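Local coordinates for thioesterase (Streptomyces coelicolor, PDB 3QMW) that acts as a thioesterase of the prodiginine biosynthetic pathway, hydrolysing thioester bonds with an alpha/beta hydrolase fold, at the interface of chains A and B. Sequence-based numbering; all coordinates share one arbitrary frame. Chains: chain A/B, Thioesterase.

Each chain sends its N-terminal arm onto the body of the other, giving a two-fold symmetric exchange. Contact 1 shows the arm of chain A on chain B; contacts 2 and 3 show the converse. Contacts 2 and 3 are neighbours, with C-alpha centres about 7 Å apart and B:Pro13 in common; the C-alpha centre of contact 1 lies about 49 Å from that of contact 2 and about 42 Å from that of contact 3. A:Trp11 with B:Val62 and B:Arg70 in contact 1 has its twin in B:Trp11 with A:Val62 and A:Arg70 in contact 2. Such clasping would suit a dimer, although the structure alone does not establish one.

Contact 1: the interface of chains A and B. Residues chain A 9, 11-12; chain B 62, 70, 85-86, 89, 93.
The N-terminal loop of chain A lies on chain B against helix 79-91, the loop residues B:Val62 and B:His93, and the 3-10 helix 68-70. A:Trp11 carries the contact, its indole slotted between a methyl and a cation. On one face B:Ala89 CB packs over the five-membered ring, 3.7 Å from A:Trp11 CD1; a small residue here lets the ring lie close to the helix. From the opposite face B:Arg70 brings its terminal nitrogen NH2 to 3.5 Å from the centroid of the six-membered ring of A:Trp11, a cation-pi contact. The guanidinium stands steeply against the indole, 71° between planes, and meets it by its edge. At the far rim, A:Trp11 CH2 reaches B:Ala85 CB at 3.9 Å. The next side chain, A:Phe12, has CG anti to its carbonyl carbon (chi1 -42°), which brings its ring over A:Trp11 CB and its rim to chain B. There A:Phe12 CE1 touches B:Val62 CG1 at 3.7 Å, while the other edge meets the B:His93 imidazole, the planes perpendicular. A bent hydrogen bond (130° at H) from B:His93 ND1 to B:Ala89 O, 2.8 Å, with the oxygen out of the ring plane, may help to orient that imidazole. Beyond it, A:Ser9 CB lies against B:His93 CE1.

Contact 2: the interface of chains A and B. Residues chain A 62-63, 70; chain B 10-11, 13.
Loop residues 10-13 of the chain B arm meet the loop that follows strand 57-61 of chain A, together with its 3-10 helix 68-70. A backbone hydrogen bond joins the two: A:Gln63 N donates to B:Trp11 O over 2.8 Å, nearly straight at 164° at the hydrogen. Both partners are main-chain atoms, so this bond itself does not depend on the side chains; it ties the arm to the loop. One face of the B:Trp11 indole receives the guanidinium of A:Arg70, whose NH1 stands over the middle of the ring system, 3.5 Å from the centroid of the six-membered ring. Guanidinium and indole are almost perpendicular, 78° apart, so the cation meets the pi face end-on rather than stacked. A bend in the arginine chain at chi3 (66°) turns this end towards the ring. A:Arg70 NH1 also donates to A:Gln63 O at 2.8 Å, close to the guanidinium plane; thus the residue that bonds the arm through its N positions the arginine through its O. Arginine suits this place, since it can serve a carbonyl and an aromatic face together. One guanidinium face is lined by B:Ala10 CB, 3.8 Å from A:Arg70 NE. Beside the backbone bond, A:Gln63 CB meets B:Pro13 CD at 3.8 Å.

Contact 3: the interface of chains A and B. Residues chain A 59, 61; chain B 12-13, 15.
The backbone carbonyl oxygen of A:Pro61 has two carbons of the chain B arm beside it: B:Phe12 CA at 3.7 Å and the proline ring carbon B:Pro13 CD at 3.9 Å from A:Pro61 O. Neither is a hydrogen bond; these are van der Waals contacts in which the oxygen rests against C-H groups at the start of a proline-rich stretch. B:Phe12 only skirts this oxygen by its CA, and the burial here comes mostly from A:Pro61 and B:Pro15. Two residues beyond B:Pro13, B:Pro15 lays its ring against strand 57-61. B:Pro15 CG, the outermost corner of the pyrrolidine, meets the carbonyl oxygen A:Val59 O at 3.7 Å and the ring carbon A:Pro61 CD at 3.9 Å. The two proline side chains cross at about a right angle, so one corner of B:Pro15 abuts the CG-CD edge of A:Pro61 instead of the rings stacking. Prolines suit both sides: they lack an N-H, present compact apolar rings and restrict the backbone. Polyproline-II-like torsions (psi 140° and 143°) keep B:Pro13 and B:Pro15 extended as the arm passes strand 57-61. This modest patch continues the hold of the arm beyond its tryptophan and may support the pairing of the chains, if the deposited dimer is the biological one.

Contact 1: the interface of chains A and B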
loop_
_atom_site.group_PDB
_atom_site.type_symbol
_atom_site.label_atom_id
_atom_site.label_comp_id
_atom_site.label_asym_id
_atom_site.label_seq_id
_atom_site.Cartn_x
_atom_site.Cartn_y
_atom_site.Cartn_z
ATOM N N SER A 9 1.929 -26.577 -11.260
ATOM C CA SER A 9 1.652 -26.477 -12.728
ATOM C C SER A 9 2.287 -25.245 -13.374
ATOM O O SER A 9 2.549 -24.242 -12.706
ATOM C CB SER A 9 0.144 -26.445 -12.992
ATOM O OG SER A 9 -0.139 -26.429 -14.392
ATOM N N TRP A 11 1.149 -22.989 -15.294
ATOM C CA TRP A 11 0.373 -21.756 -15.324
ATOM C C TRP A 11 0.783 -20.790 -14.195
ATOM O O TRP A 11 0.786 -19.569 -14.366
ATOM C CB TRP A 11 -1.118 -22.081 -15.209
ATOM C CG TRP A 11 -1.665 -22.767 -16.410
ATOM C CD1 TRP A 11 -1.790 -24.114 -16.604
ATOM C CD2 TRP A 11 -2.164 -22.142 -17.595
ATOM N NE1 TRP A 11 -2.335 -24.363 -17.835
ATOM C CE2 TRP A 11 -2.572 -23.174 -18.469
ATOM C CE3 TRP A 11 -2.305 -20.809 -18.005
ATOM C CZ2 TRP A 11 -3.111 -22.919 -19.731
ATOM C CZ3 TRP A 11 -2.846 -20.551 -19.267
ATOM C CH2 TRP A 11 -3.243 -21.608 -20.114
ATOM N N PHE A 12 1.144 -21.365 -13.053
ATOM C CA PHE A 12 1.308 -20.629 -11.814
ATOM C C PHE A 12 2.653 -20.940 -11.169
ATOM O O PHE A 12 2.703 -21.529 -10.083
ATOM C CB PHE A 12 0.177 -21.008 -10.858
ATOM C CG PHE A 12 -1.163 -21.102 -11.523
ATOM C CD1 PHE A 12 -1.702 -19.998 -12.174
ATOM C CD2 PHE A 12 -1.881 -22.288 -11.511
ATOM C CE1 PHE A 12 -2.944 -20.072 -12.802
ATOM C CE2 PHE A 12 -3.116 -22.373 -12.124
ATOM C CZ PHE A 12 -3.652 -21.262 -12.774
ATOM N N VAL B 62 -0.170 -15.508 -13.408
ATOM C CA VAL B 62 -0.448 -16.521 -14.400
ATOM C C VAL B 62 0.518 -16.362 -15.569
ATOM O O VAL B 62 0.573 -15.304 -16.215
ATOM C CB VAL B 62 -1.892 -16.438 -14.882
ATOM C CG1 VAL B 62 -2.292 -17.759 -15.560
ATOM C CG2 VAL B 62 -2.823 -16.120 -13.709
ATOM N N ARG B 70 7.709 -21.949 -20.609
ATOM C CA ARG B 70 6.699 -22.424 -21.535
ATOM C C ARG B 70 6.973 -21.817 -22.890
ATOM O O ARG B 70 6.055 -21.518 -23.653
ATOM C CB ARG B 70 5.311 -22.002 -21.063
ATOM C CG ARG B 70 5.052 -22.254 -19.599
ATOM C CD ARG B 70 3.636 -21.887 -19.264
ATOM N NE ARG B 70 2.695 -22.751 -19.959
ATOM C CZ ARG B 70 1.377 -22.620 -19.916
ATOM N NH1 ARG B 70 0.615 -23.462 -20.596
ATOM N NH2 ARG B 70 0.815 -21.655 -19.201
ATOM N N ALA B 85 -9.063 -22.021 -21.263
ATOM C CA ALA B 85 -7.883 -22.748 -20.776
ATOM C C ALA B 85 -7.515 -22.275 -19.367
ATOM O O ALA B 85 -7.222 -23.094 -18.485
ATOM C CB ALA B 85 -6.704 -22.557 -21.729
ATOM N N VAL B 86 -7.548 -20.951 -19.172
ATOM C CA VAL B 86 -7.221 -20.320 -17.883
ATOM C C VAL B 86 -8.136 -20.785 -16.739
ATOM O O VAL B 86 -7.673 -21.082 -15.629
ATOM C CB VAL B 86 -7.281 -18.765 -17.985
ATOM C CG1 VAL B 86 -7.411 -18.121 -16.601
ATOM C CG2 VAL B 86 -6.066 -18.222 -18.731
ATOM N N ALA B 89 -7.445 -24.443 -15.772
ATOM C CA ALA B 89 -6.297 -24.412 -14.862
ATOM C C ALA B 89 -6.636 -23.981 -13.423
ATOM O O ALA B 89 -6.159 -24.579 -12.447
ATOM C CB ALA B 89 -5.234 -23.492 -15.435
ATOM N N HIS B 93 -6.752 -26.427 -9.891
ATOM C CA HIS B 93 -5.929 -26.188 -8.711
ATOM C C HIS B 93 -6.676 -25.460 -7.591
ATOM O O HIS B 93 -6.054 -24.830 -6.734
ATOM C CB HIS B 93 -4.675 -25.425 -9.103
ATOM C CG HIS B 93 -3.853 -26.125 -10.138
ATOM N ND1 HIS B 93 -3.745 -25.671 -11.435
ATOM C CD2 HIS B 93 -3.115 -27.260 -10.074
ATOM C CE1 HIS B 93 -2.959 -26.483 -12.120
ATOM N NE2 HIS B 93 -2.565 -27.457 -11.319
#

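Contact 2: the interface of chains A and B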
loop_
_atom_site.group_PDB
_atom_site.type_symbol
_atom_site.label_atom_id
_atom_site.label_comp_id
_atom_site.label_asym_id
_atom_site.label_seq_id
_atom_site.Cartn_x
_atom_site.Cartn_y
_atom_site.Cartn_z
ATOM N N VAL A 62 11.670 7.982 14.489
ATOM C CA VAL A 62 12.329 8.851 15.464
ATOM C C VAL A 62 12.452 8.115 16.780
ATOM O O VAL A 62 11.465 7.607 17.314
ATOM C CB VAL A 62 11.540 10.111 15.711
ATOM C CG1 VAL A 62 12.260 10.975 16.720
ATOM C CG2 VAL A 62 11.319 10.852 14.395
ATOM N N GLN A 63 13.673 8.028 17.277
ATOM C CA GLN A 63 13.961 7.384 18.537
ATOM C C GLN A 63 14.063 8.441 19.632
ATOM O O GLN A 63 15.049 9.169 19.702
ATOM C CB GLN A 63 15.286 6.630 18.424
ATOM C CG GLN A 63 15.665 5.836 19.648
ATOM C CD GLN A 63 14.900 4.562 19.736
ATOM O OE1 GLN A 63 13.660 4.556 19.812
ATOM N NE2 GLN A 63 15.620 3.454 19.726
ATOM N N ARG A 70 19.554 4.947 23.380
ATOM C CA ARG A 70 19.400 6.142 24.209
ATOM C C ARG A 70 18.883 5.784 25.607
ATOM O O ARG A 70 18.413 6.655 26.333
ATOM C CB ARG A 70 18.453 7.134 23.517
ATOM C CG ARG A 70 18.669 7.217 22.002
ATOM C CD ARG A 70 17.969 8.402 21.372
ATOM N NE ARG A 70 18.518 9.682 21.801
ATOM C CZ ARG A 70 18.055 10.868 21.403
ATOM N NH1 ARG A 70 17.029 10.946 20.556
ATOM N NH2 ARG A 70 18.622 11.990 21.854
ATOM N N ALA B 10 21.277 10.055 16.567
ATOM C CA ALA B 10 20.610 9.314 17.635
ATOM C C ALA B 10 19.079 9.414 17.507
ATOM O O ALA B 10 18.363 8.467 17.820
ATOM C CB ALA B 10 21.080 9.837 19.011
ATOM N N TRP B 11 18.588 10.558 17.038
ATOM C CA TRP B 11 17.149 10.759 16.836
ATOM C C TRP B 11 16.592 9.946 15.680
ATOM O O TRP B 11 15.457 9.514 15.739
ATOM C CB TRP B 11 16.843 12.224 16.549
ATOM C CG TRP B 11 17.076 13.103 17.679
ATOM C CD1 TRP B 11 18.219 13.766 17.974
ATOM C CD2 TRP B 11 16.135 13.438 18.691
ATOM N NE1 TRP B 11 18.059 14.493 19.120
ATOM C CE2 TRP B 11 16.786 14.303 19.589
ATOM C CE3 TRP B 11 14.802 13.075 18.941
ATOM C CZ2 TRP B 11 16.146 14.830 20.711
ATOM C CZ3 TRP B 11 14.168 13.601 20.048
ATOM C CH2 TRP B 11 14.834 14.479 20.915
ATOM N N PRO B 13 17.685 6.830 13.788
ATOM C CA PRO B 13 18.410 5.623 13.390
ATOM C C PRO B 13 17.795 4.996 12.150
ATOM O O PRO B 13 16.576 4.953 12.032
ATOM C CB PRO B 13 18.243 4.688 14.598
ATOM C CG PRO B 13 16.994 5.132 15.255
ATOM C CD PRO B 13 16.881 6.616 15.004
#

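Contact 3: the interface of chains A and B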
loop_
_atom_site.group_PDB
_atom_site.type_symbol
_atom_site.label_atom_id
_atom_site.label_comp_id
_atom_site.label_asym_id
_atom_site.label_seq_id
_atom_site.Cartn_x
_atom_site.Cartn_y
_atom_site.Cartn_z
ATOM N N VAL A 59 11.478 6.130 5.010
ATOM C CA VAL A 59 10.891 6.009 6.350
ATOM C C VAL A 59 11.920 6.405 7.408
ATOM O O VAL A 59 12.968 5.794 7.527
ATOM C CB VAL A 59 10.364 4.580 6.646
ATOM C CG1 VAL A 59 9.580 4.559 7.980
ATOM C CG2 VAL A 59 9.480 4.096 5.531
ATOM N N PRO A 61 11.974 6.658 11.215
ATOM C CA PRO A 61 11.551 6.489 12.601
ATOM C C PRO A 61 12.337 7.384 13.510
ATOM O O PRO A 61 13.535 7.533 13.312
ATOM C CB PRO A 61 11.915 5.040 12.904
ATOM C CG PRO A 61 11.923 4.399 11.572
ATOM C CD PRO A 61 12.501 5.412 10.663
ATOM N N PHE B 12 17.388 9.757 14.627
ATOM C CA PHE B 12 16.921 9.130 13.384
ATOM C C PHE B 12 17.759 7.906 12.990
ATOM O O PHE B 12 18.449 7.917 11.975
ATOM C CB PHE B 12 16.919 10.183 12.277
ATOM C CG PHE B 12 16.378 11.497 12.728
ATOM C CD1 PHE B 12 15.067 11.607 13.129
ATOM C CD2 PHE B 12 17.186 12.616 12.800
ATOM C CE1 PHE B 12 14.558 12.825 13.574
ATOM C CE2 PHE B 12 16.682 13.832 13.240
ATOM C CZ PHE B 12 15.375 13.934 13.634
ATOM N N PRO B 13 17.685 6.830 13.788
ATOM C CA PRO B 13 18.410 5.623 13.390
ATOM C C PRO B 13 17.795 4.996 12.150
ATOM O O PRO B 13 16.576 4.953 12.032
ATOM C CB PRO B 13 18.243 4.688 14.598
ATOM C CG PRO B 13 16.994 5.132 15.255
ATOM C CD PRO B 13 16.881 6.616 15.004
ATOM N N PRO B 15 16.316 2.257 9.791
ATOM C CA PRO B 15 15.537 1.067 10.129
ATOM C C PRO B 15 16.272 -0.214 9.799
ATOM O O PRO B 15 16.979 -0.271 8.793
ATOM C CB PRO B 15 14.290 1.190 9.254
ATOM C CG PRO B 15 14.292 2.583 8.732
ATOM C CD PRO B 15 15.698 3.034 8.700
#